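Local coordinates for protein serine proteinase inhibitor A (Sagittaria sagittifolia, PDB 3E8L) that probably inhibits trypsin and chymotrypsin at the same time through two reactive sites on a single beta-trefoil domain, and kallikrein more weakly, at residues A[86-91]-A[98-103]; A[110-115]-A[162-167]. The protein carries 2 engineered substitutions. All blocks are in the same frame, centred on the assembly; numbering follows the deposited sequence.

Contact 1 of 2, residues A[86-91]-A[98-103]; sequences KFSFSM and DTAWSI. With SO4 (sulfate ion), chain I.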
loop_
_atom_site.group_PDB
_atom_site.type_symbol
_atom_site.label_atom_id
_atom_site.label_comp_id
_atom_site.label_asym_id
_atom_site.label_seq_id
_atom_site.Cartn_x
_atom_site.Cartn_y
_atom_site.Cartn_z
ATOM N N LYS A 86 -4.160 4.067 -2.504
ATOM C CA LYS A 86 -4.337 2.647 -2.241
ATOM C C LYS A 86 -5.755 2.275 -2.680
ATOM O O LYS A 86 -6.717 2.954 -2.300
ATOM C CB LYS A 86 -4.144 2.422 -0.746
ATOM C CG LYS A 86 -4.316 1.000 -0.220
ATOM C CD LYS A 86 -3.639 0.956 1.167
ATOM C CE LYS A 86 -4.260 -0.054 2.111
ATOM N NZ LYS A 86 -4.002 0.321 3.531
ATOM N N PHE A 87 -5.874 1.232 -3.502
ATOM C CA PHE A 87 -7.173 0.695 -3.948
ATOM C C PHE A 87 -7.480 -0.560 -3.137
ATOM O O PHE A 87 -6.630 -1.435 -3.030
ATOM C CB PHE A 87 -7.112 0.322 -5.432
ATOM C CG PHE A 87 -7.206 1.498 -6.382
ATOM C CD1 PHE A 87 -6.734 2.766 -6.024
ATOM C CD2 PHE A 87 -7.744 1.317 -7.664
ATOM C CE1 PHE A 87 -6.817 3.837 -6.926
ATOM C CE2 PHE A 87 -7.819 2.372 -8.557
ATOM C CZ PHE A 87 -7.366 3.629 -8.195
ATOM N N SER A 88 -8.683 -0.664 -2.579
ATOM C CA SER A 88 -9.033 -1.809 -1.741
ATOM C C SER A 88 -10.459 -2.252 -2.015
ATOM O O SER A 88 -11.401 -1.466 -1.918
ATOM C CB SER A 88 -8.865 -1.467 -0.263
ATOM O OG SER A 88 -7.493 -1.286 0.083
ATOM N N PHE A 89 -10.615 -3.510 -2.381
ATOM C CA PHE A 89 -11.924 -4.059 -2.574
ATOM C C PHE A 89 -12.679 -4.184 -1.255
ATOM O O PHE A 89 -12.106 -4.519 -0.221
ATOM C CB PHE A 89 -11.830 -5.439 -3.219
ATOM C CG PHE A 89 -11.541 -5.412 -4.698
ATOM C CD1 PHE A 89 -12.354 -4.686 -5.576
ATOM C CD2 PHE A 89 -10.483 -6.143 -5.214
ATOM C CE1 PHE A 89 -12.089 -4.676 -6.961
ATOM C CE2 PHE A 89 -10.211 -6.151 -6.582
ATOM C CZ PHE A 89 -11.012 -5.428 -7.461
ATOM N N SER A 90 -13.980 -3.912 -1.304
ATOM C CA SER A 90 -14.837 -4.119 -0.149
ATOM C C SER A 90 -15.506 -5.448 -0.383
ATOM O O SER A 90 -16.468 -5.554 -1.149
ATOM C CB SER A 90 -15.875 -3.004 -0.037
ATOM O OG SER A 90 -16.574 -3.096 1.186
ATOM N N MET A 91 -14.951 -6.480 0.238
ATOM C CA MET A 91 -15.382 -7.854 -0.026
ATOM C C MET A 91 -15.155 -8.694 1.215
ATOM O O MET A 91 -14.239 -8.412 1.986
ATOM C CB MET A 91 -14.622 -8.428 -1.219
ATOM C CG MET A 91 -13.095 -8.460 -1.041
ATOM S SD MET A 91 -12.205 -9.187 -2.423
ATOM C CE MET A 91 -12.994 -10.808 -2.542
ATOM N N ASP A 98 -5.811 -8.793 3.677
ATOM C CA ASP A 98 -6.312 -7.519 3.209
ATOM C C ASP A 98 -6.769 -7.680 1.764
ATOM O O ASP A 98 -6.784 -8.780 1.227
ATOM C CB ASP A 98 -5.288 -6.391 3.373
ATOM C CG ASP A 98 -4.019 -6.621 2.584
ATOM O OD1 ASP A 98 -4.102 -6.960 1.391
ATOM O OD2 ASP A 98 -2.929 -6.441 3.157
ATOM N N THR A 99 -7.153 -6.577 1.148
ATOM C CA THR A 99 -7.757 -6.567 -0.168
ATOM C C THR A 99 -7.155 -5.430 -1.027
ATOM O O THR A 99 -7.735 -5.034 -2.048
ATOM C CB THR A 99 -9.315 -6.396 -0.073
ATOM O OG1 THR A 99 -9.614 -5.134 0.531
ATOM C CG2 THR A 99 -9.959 -7.499 0.742
ATOM N N ALA A 100 -6.009 -4.896 -0.611
ATOM C CA ALA A 100 -5.380 -3.794 -1.344
ATOM C C ALA A 100 -4.804 -4.305 -2.672
ATOM O O ALA A 100 -4.356 -5.452 -2.764
ATOM C CB ALA A 100 -4.314 -3.136 -0.497
ATOM N N TRP A 101 -4.835 -3.467 -3.694
ATOM C CA TRP A 101 -4.298 -3.822 -4.994
ATOM C C TRP A 101 -2.800 -3.723 -4.972
ATOM O O TRP A 101 -2.248 -2.905 -4.233
ATOM C CB TRP A 101 -4.786 -2.838 -6.057
ATOM C CG TRP A 101 -6.197 -2.953 -6.445
ATOM C CD1 TRP A 101 -7.217 -3.506 -5.718
ATOM C CD2 TRP A 101 -6.788 -2.458 -7.656
ATOM N NE1 TRP A 101 -8.404 -3.411 -6.424
ATOM C CE2 TRP A 101 -8.161 -2.762 -7.610
ATOM C CE3 TRP A 101 -6.285 -1.807 -8.781
ATOM C CZ2 TRP A 101 -9.027 -2.432 -8.642
ATOM C CZ3 TRP A 101 -7.152 -1.472 -9.794
ATOM C CH2 TRP A 101 -8.501 -1.789 -9.724
ATOM N N SER A 102 -2.122 -4.524 -5.800
ATOM C CA SER A 102 -0.717 -4.209 -6.102
ATOM C C SER A 102 -0.152 -4.753 -7.405
ATOM O O SER A 102 -0.758 -5.610 -8.047
ATOM C CB SER A 102 0.209 -4.528 -4.915
ATOM O OG SER A 102 0.177 -5.875 -4.601
ATOM N N ILE A 103 0.997 -4.209 -7.796
ATOM C CA ILE A 103 1.723 -4.667 -8.953
ATOM C C ILE A 103 2.329 -6.016 -8.634
ATOM O O ILE A 103 3.113 -6.166 -7.710
ATOM C CB ILE A 103 2.846 -3.712 -9.329
ATOM C CG1 ILE A 103 2.330 -2.281 -9.356
ATOM C CG2 ILE A 103 3.408 -4.087 -10.697
ATOM C CD1 ILE A 103 3.413 -1.271 -9.308
HETATM S S SO4 I . -2.410 3.983 3.641
HETATM O O1 SO4 I . -1.922 2.679 4.098
HETATM O O2 SO4 I . -3.722 4.262 4.224
HETATM O O3 SO4 I . -1.451 5.032 3.995
HETATM O O4 SO4 I . -2.568 3.969 2.192
#
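Strand 86-89 and strand 101-103 cross at 126°, and the backbones bridge at a single pair, Ser88 with Ala100. Two main-chain bonds flank that pair. Trp101 N donates a hydrogen bond to Phe87 O at 2.8 Å, arriving nearly along the C=O axis, and Phe89 N reaches Thr99 O at 3.3 Å from above the carbonyl plane. Thr99 adds a side-chain bond: its OG1 sits in the crowded position between backbone N and carbonyl carbon (chi1 62°), and from there it donates to Phe89 O over 2.7 Å, in the carbonyl plane and on a lone pair. Its CG2 slides past Met91 CG.

Two residues on from Thr99, the Trp101 indole has Phe87 over one face and Phe89 against its edge. All three rings have CG anti to the carbonyl carbon. Phe87 CB rests over the indole five-membered ring, 3.6 Å from its centroid, a CH-pi contact; further out, the edge of the Phe87 ring turns to the face of the indole six-membered ring, planes at 59°. Phe89 meets the indole obliquely, and Trp101 NE1 stands over one face of the Phe89 ring, 3.3 Å from Phe89 CE2. Phe69 and Phe131 extend this aromatic cluster inside the beta-trefoil.

Lys86, extended, runs its CE past Ala100 CB at 4.0 Å and ends in a hydrogen bond from NZ to O1 of a sulfate ion, while Phe128 makes a cation-pi contact with it.

Three hydrogen bonds set the crossing of the two backbones, and beside them the buried Phe87, Phe89 and Trp101 rings pack together. The sulfate, probably from the crystallisation liquor, would offset the lysine charge in the crystal.

Contact 2 of 2, residues A[110-115]-A[162-167]; sequences GGISFQ and FNVNGR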
loop_
_atom_site.group_PDB
_atom_site.type_symbol
_atom_site.label_atom_id
_atom_site.label_comp_id
_atom_site.label_asym_id
_atom_site.label_seq_id
_atom_site.Cartn_x
_atom_site.Cartn_y
_atom_site.Cartn_z
ATOM N N GLY A 110 -1.668 -18.530 -19.661
ATOM C CA GLY A 110 -2.467 -18.512 -20.880
ATOM C C GLY A 110 -1.593 -18.189 -22.076
ATOM O O GLY A 110 -2.078 -17.700 -23.093
ATOM N N GLY A 111 -0.301 -18.481 -21.966
ATOM C CA GLY A 111 0.643 -18.115 -23.004
ATOM C C GLY A 111 0.914 -16.617 -22.987
ATOM O O GLY A 111 1.446 -16.083 -23.939
ATOM N N ILE A 112 0.530 -15.945 -21.903
ATOM C CA ILE A 112 0.768 -14.519 -21.751
ATOM C C ILE A 112 1.793 -14.252 -20.635
ATOM O O ILE A 112 1.664 -14.774 -19.521
ATOM C CB ILE A 112 -0.552 -13.730 -21.480
ATOM C CG1 ILE A 112 -1.613 -14.016 -22.551
ATOM C CG2 ILE A 112 -0.285 -12.242 -21.410
ATOM C CD1 ILE A 112 -1.433 -13.308 -23.884
ATOM N N SER A 113 2.820 -13.467 -20.956
ATOM C CA SER A 113 3.755 -12.991 -19.952
ATOM C C SER A 113 3.425 -11.555 -19.603
ATOM O O SER A 113 3.401 -10.679 -20.483
ATOM C CB SER A 113 5.194 -13.106 -20.426
ATOM O OG SER A 113 5.532 -14.474 -20.579
ATOM N N PHE A 114 3.149 -11.322 -18.321
ATOM C CA PHE A 114 2.863 -9.990 -17.833
ATOM C C PHE A 114 3.064 -9.866 -16.326
ATOM O O PHE A 114 3.207 -10.862 -15.617
ATOM C CB PHE A 114 1.441 -9.573 -18.224
ATOM C CG PHE A 114 0.336 -10.347 -17.522
ATOM C CD1 PHE A 114 -0.748 -9.665 -16.960
ATOM C CD2 PHE A 114 0.361 -11.743 -17.437
ATOM C CE1 PHE A 114 -1.782 -10.348 -16.333
ATOM C CE2 PHE A 114 -0.665 -12.439 -16.805
ATOM C CZ PHE A 114 -1.747 -11.731 -16.252
ATOM N N GLN A 115 3.095 -8.618 -15.866
ATOM C CA GLN A 115 2.967 -8.304 -14.458
ATOM C C GLN A 115 1.496 -8.009 -14.175
ATOM O O GLN A 115 0.998 -6.957 -14.561
ATOM C CB GLN A 115 3.815 -7.090 -14.098
ATOM C CG GLN A 115 5.289 -7.265 -14.314
ATOM C CD GLN A 115 6.044 -6.034 -13.898
ATOM O OE1 GLN A 115 6.413 -5.209 -14.739
ATOM N NE2 GLN A 115 6.217 -5.860 -12.585
ATOM N N PHE A 162 -5.063 -7.677 -20.506
ATOM C CA PHE A 162 -4.556 -8.879 -21.168
ATOM C C PHE A 162 -5.627 -9.972 -21.296
ATOM O O PHE A 162 -6.242 -10.352 -20.302
ATOM C CB PHE A 162 -3.370 -9.459 -20.383
ATOM C CG PHE A 162 -2.189 -8.549 -20.297
ATOM C CD1 PHE A 162 -1.158 -8.651 -21.225
ATOM C CD2 PHE A 162 -2.085 -7.607 -19.276
ATOM C CE1 PHE A 162 -0.033 -7.809 -21.153
ATOM C CE2 PHE A 162 -0.972 -6.765 -19.198
ATOM C CZ PHE A 162 0.065 -6.874 -20.144
ATOM N N ASN A 163 -5.836 -10.491 -22.502
ATOM C CA ASN A 163 -6.759 -11.622 -22.699
ATOM C C ASN A 163 -6.052 -12.914 -22.303
ATOM O O ASN A 163 -5.217 -13.431 -23.045
ATOM C CB ASN A 163 -7.303 -11.685 -24.141
ATOM C CG ASN A 163 -8.329 -12.827 -24.361
ATOM O OD1 ASN A 163 -9.263 -12.689 -25.161
ATOM N ND2 ASN A 163 -8.143 -13.953 -23.677
ATOM N N VAL A 164 -6.399 -13.418 -21.122
ATOM C CA VAL A 164 -5.779 -14.608 -20.553
ATOM C C VAL A 164 -6.825 -15.717 -20.417
ATOM O O VAL A 164 -7.718 -15.627 -19.576
ATOM C CB VAL A 164 -5.203 -14.291 -19.179
ATOM C CG1 VAL A 164 -4.540 -15.506 -18.590
ATOM C CG2 VAL A 164 -4.209 -13.162 -19.282
ATOM N N ASN A 165 -6.713 -16.759 -21.240
ATOM C CA ASN A 165 -7.711 -17.841 -21.277
ATOM C C ASN A 165 -9.137 -17.276 -21.294
ATOM O O ASN A 165 -9.941 -17.601 -20.423
ATOM C CB ASN A 165 -7.562 -18.792 -20.069
ATOM C CG ASN A 165 -6.205 -19.478 -20.004
ATOM O OD1 ASN A 165 -5.548 -19.478 -18.949
ATOM N ND2 ASN A 165 -5.773 -20.061 -21.121
ATOM N N GLY A 166 -9.431 -16.394 -22.243
ATOM C CA GLY A 166 -10.777 -15.850 -22.385
ATOM C C GLY A 166 -11.168 -14.747 -21.406
ATOM O O GLY A 166 -12.107 -13.997 -21.670
ATOM N N ARG A 167 -10.458 -14.634 -20.282
ATOM C CA ARG A 167 -10.774 -13.608 -19.290
ATOM C C ARG A 167 -9.882 -12.368 -19.452
ATOM O O ARG A 167 -8.692 -12.476 -19.779
ATOM C CB ARG A 167 -10.723 -14.168 -17.862
ATOM C CG ARG A 167 -11.823 -15.185 -17.592
ATOM C CD ARG A 167 -11.870 -15.638 -16.157
ATOM N NE ARG A 167 -12.386 -17.007 -16.051
ATOM C CZ ARG A 167 -13.548 -17.351 -15.476
ATOM N NH1 ARG A 167 -14.345 -16.422 -14.929
ATOM N NH2 ARG A 167 -13.923 -18.638 -15.450
HETATM O O HOH W 1 -4.721 -17.042 -23.413
#
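Phe114 enters from segment 110-115 with CG in the crowded position between backbone N and carbonyl carbon (chi1 68°), which lays the side chain against Phe162. Its CB sits over one face of the Phe162 ring, 3.7 Å from the centroid, a CH-pi contact. CG comes next, near CD2 and CG of that ring, and CD1 comes closest, 3.4 Å from Phe162 CD2. The two side chains run past one another in opposite senses, the ring planes inclined at 47°. CE1 still skirts Phe162 CD2, and at the tip CZ meets Val164 CG2 end to end at 4.2 Å.

Val164 opens a type I' turn that runs to Arg167, the tight hairpin joining strands 159-164 and 167-172 of this Kunitz-type beta-trefoil; segment 110-115 leans on the hairpin mainly through side chains. Leu169, from the second of those strands, also touches Phe114 and Val164. Ile112 packs beside the ring pair, CG2 at 3.7 Å from Phe162 CD1, while its CG1 lies against Asn163 O. Toward the turn, Gly110 CA approaches Asn165 ND2 to 3.7 Å. A water bridges the backbones, donating to Gly110 O at 2.7 Å and accepting from Asn165 N.

From the N terminus, the chain reaches contact 1 first: strand 84-89 leads into a short loop carrying strand 92-94, and residues 98-103 return to close it, only six residues separating the two segments. Contact 2 opens after that closure, so the two follow in series without crossing or enclosing one another. Its loop is much longer: 46 residues run from 110-115 through strands 130-135 and 142-147 to the hairpin at 162-167. Strands 101-103 and 113-119 are neighbours in one antiparallel sheet, where Ile103 CG2 packs on Gln115 NE2. Contact 1 thus ties that sheet to the one holding 84-89, and contact 2 ties it to the outlying 159-172 hairpin.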